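Local coordinates for protein 1d10 (Caenorhabditis elegans, PDB 1T9F) that is of unknown function but carries a signal peptide and MIR repeats of the SDF2-like beta-trefoil family, consistent with a role in the secretory pathway, at residues G140-Q148 with E159-S170. Sequence-based numbering, arbitrary orientation.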
# COMPACT_ATOMS: atom_id res chain seq x y z
N GLY A 140 9.72 0.78 -9.63
CA GLY A 140 9.23 2.07 -10.09
C GLY A 140 7.74 2.10 -10.37
O GLY A 140 7.19 3.15 -10.74
N SER A 141 7.07 0.97 -10.21
CA SER A 141 5.63 0.89 -10.46
C SER A 141 4.85 1.60 -9.38
O SER A 141 5.22 1.57 -8.20
CB SER A 141 5.19 -0.57 -10.53
OG SER A 141 5.98 -1.30 -11.45
N TYR A 142 3.76 2.24 -9.78
CA TYR A 142 2.90 2.96 -8.87
C TYR A 142 1.83 2.02 -8.31
O TYR A 142 1.29 1.17 -9.03
CB TYR A 142 2.22 4.11 -9.59
CG TYR A 142 3.17 5.20 -10.04
CD1 TYR A 142 3.57 6.20 -9.16
CD2 TYR A 142 3.67 5.22 -11.35
CE1 TYR A 142 4.45 7.21 -9.57
CE2 TYR A 142 4.55 6.23 -11.77
CZ TYR A 142 4.93 7.22 -10.87
OH TYR A 142 5.81 8.21 -11.27
N LEU A 143 1.54 2.15 -7.02
CA LEU A 143 0.51 1.32 -6.40
C LEU A 143 -0.79 1.86 -7.00
O LEU A 143 -1.07 3.05 -6.86
CB LEU A 143 0.52 1.52 -4.88
CG LEU A 143 -0.54 0.76 -4.08
CD1 LEU A 143 -0.24 -0.73 -4.14
CD2 LEU A 143 -0.52 1.25 -2.64
N SER A 144 -1.56 1.01 -7.66
CA SER A 144 -2.79 1.49 -8.29
C SER A 144 -3.90 0.45 -8.36
O SER A 144 -3.63 -0.75 -8.37
CB SER A 144 -2.52 1.95 -9.73
OG SER A 144 -1.39 2.80 -9.82
N LEU A 145 -5.14 0.92 -8.41
CA LEU A 145 -6.27 0.03 -8.57
C LEU A 145 -6.31 -0.17 -10.08
O LEU A 145 -6.29 0.80 -10.84
CB LEU A 145 -7.56 0.68 -8.08
CG LEU A 145 -7.66 0.97 -6.58
CD1 LEU A 145 -9.08 1.42 -6.23
CD2 LEU A 145 -7.31 -0.29 -5.80
N SER A 146 -6.33 -1.42 -10.52
CA SER A 146 -6.36 -1.74 -11.94
C SER A 146 -7.71 -1.39 -12.55
O SER A 146 -7.83 -1.19 -13.75
CB SER A 146 -6.11 -3.23 -12.16
OG SER A 146 -7.21 -3.98 -11.70
N GLY A 147 -8.74 -1.33 -11.70
CA GLY A 147 -10.07 -1.02 -12.17
C GLY A 147 -10.87 -2.31 -12.27
O GLY A 147 -12.07 -2.29 -12.55
N GLN A 148 -10.20 -3.43 -12.05
CA GLN A 148 -10.84 -4.73 -12.10
C GLN A 148 -11.29 -5.12 -10.70
O GLN A 148 -10.76 -4.62 -9.71
CB GLN A 148 -9.86 -5.78 -12.63
CG GLN A 148 -9.55 -5.64 -14.10
CD GLN A 148 -10.79 -5.75 -14.95
OE1 GLN A 148 -11.49 -6.76 -14.92
NE2 GLN A 148 -11.08 -4.70 -15.71
N GLU A 159 -8.93 -5.08 -7.58
CA GLU A 159 -7.57 -5.56 -7.82
C GLU A 159 -6.59 -4.41 -7.64
O GLU A 159 -6.80 -3.31 -8.16
CB GLU A 159 -7.43 -6.13 -9.25
CG GLU A 159 -6.00 -6.52 -9.61
CD GLU A 159 -5.82 -6.87 -11.09
OE1 GLU A 159 -6.46 -6.21 -11.94
OE2 GLU A 159 -5.03 -7.79 -11.40
N VAL A 160 -5.53 -4.68 -6.89
CA VAL A 160 -4.47 -3.71 -6.63
C VAL A 160 -3.25 -4.19 -7.41
O VAL A 160 -2.86 -5.37 -7.31
CB VAL A 160 -4.13 -3.65 -5.12
CG1 VAL A 160 -2.91 -2.76 -4.91
CG2 VAL A 160 -5.32 -3.12 -4.33
N VAL A 161 -2.63 -3.31 -8.18
CA VAL A 161 -1.48 -3.69 -8.97
C VAL A 161 -0.44 -2.59 -9.09
O VAL A 161 -0.60 -1.49 -8.54
CB VAL A 161 -1.88 -4.08 -10.41
CG1 VAL A 161 -2.96 -5.15 -10.40
CG2 VAL A 161 -2.36 -2.84 -11.16
N GLY A 162 0.63 -2.89 -9.82
CA GLY A 162 1.70 -1.93 -10.03
C GLY A 162 1.67 -1.49 -11.48
O GLY A 162 1.83 -2.31 -12.38
N THR A 163 1.44 -0.21 -11.70
CA THR A 163 1.38 0.31 -13.06
C THR A 163 2.65 1.07 -13.42
O THR A 163 3.21 1.77 -12.58
CB THR A 163 0.16 1.24 -13.23
OG1 THR A 163 0.25 2.31 -12.29
CG2 THR A 163 -1.13 0.46 -12.99
N ASP A 164 3.10 0.92 -14.66
CA ASP A 164 4.30 1.63 -15.10
C ASP A 164 4.05 3.13 -15.05
O ASP A 164 4.95 3.90 -14.74
CB ASP A 164 4.69 1.21 -16.52
CG ASP A 164 5.22 -0.21 -16.60
OD1 ASP A 164 6.09 -0.57 -15.77
OD2 ASP A 164 4.77 -0.96 -17.48
N SER A 165 2.83 3.54 -15.34
CA SER A 165 2.51 4.96 -15.32
C SER A 165 1.41 5.31 -14.33
O SER A 165 0.69 4.43 -13.85
CB SER A 165 2.11 5.43 -16.73
OG SER A 165 3.15 5.20 -17.66
N ILE A 166 1.29 6.59 -14.02
CA ILE A 166 0.28 7.07 -13.09
C ILE A 166 -1.08 7.00 -13.77
O ILE A 166 -1.24 7.46 -14.90
CB ILE A 166 0.57 8.52 -12.68
CG1 ILE A 166 1.90 8.57 -11.91
CG2 ILE A 166 -0.55 9.05 -11.81
CD1 ILE A 166 2.32 9.97 -11.48
N THR A 167 -2.06 6.42 -13.09
CA THR A 167 -3.40 6.30 -13.65
C THR A 167 -4.44 6.94 -12.74
O THR A 167 -4.11 7.57 -11.73
CB THR A 167 -3.77 4.82 -13.89
OG1 THR A 167 -3.85 4.13 -12.64
CG2 THR A 167 -2.73 4.14 -14.77
N GLY A 168 -5.71 6.77 -13.11
CA GLY A 168 -6.79 7.32 -12.32
C GLY A 168 -7.02 6.50 -11.06
O GLY A 168 -7.91 6.80 -10.27
N GLY A 169 -6.21 5.46 -10.88
CA GLY A 169 -6.34 4.63 -9.70
C GLY A 169 -5.10 4.72 -8.82
O GLY A 169 -4.98 3.99 -7.84
N SER A 170 -4.19 5.63 -9.16
CA SER A 170 -2.93 5.81 -8.43
C SER A 170 -2.97 6.78 -7.24
O SER A 170 -2.04 6.80 -6.43
CB SER A 170 -1.83 6.26 -9.39
OG SER A 170 -1.72 5.38 -10.50
O HOH W 1 7.28 3.99 -13.46
O HOH W 2 0.53 5.31 -6.30
O HOH W 3 -4.60 1.64 -13.11
O HOH W 4 -9.23 -2.45 -9.25
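Ser-144 OG hydrogen-bonds to Ser-170 OG at 2.7 Å, and either hydroxyl could be the donor. Thr-163 OG1 lies 3.0 Å from the same Ser-144 OG and hands its own proton to Ser-165 O. Ser-170 OG also accepts Thr-167 N, in a nearly straight bond, so this buried hydroxyl cluster ties the loop after strand 159-163 back to strand 142-146. The two strands form an antiparallel hairpin. Tyr-142 and Thr-163 make one hydrogen-bonded pair, Ser-144 and Val-161 the next. Hairpins of this kind belong to the beta-trefoil fold of MIR domains, and here Leu-143 and Leu-145 meet Val-160 on the face turned away from the hydroxyls. Leu-143 CD1 is pressed to 3.4 Å from Val-160 CG1. On the hydroxyl side, Ile-166 CG1 sits over the centre of the Tyr-142 ring, a CH-pi contact 3.5 Å from the centroid. A chi1 of -67° sets the Tyr-142 ring anti to its carbonyl carbon, where Asp-164 O borders its edge. An alanine here would remove the ring and would probably leave Ile-166 without its aromatic platform. Past Ser-144, Leu-145 N bonds Gly-169 O at 3.1 Å, from above the carbonyl plane.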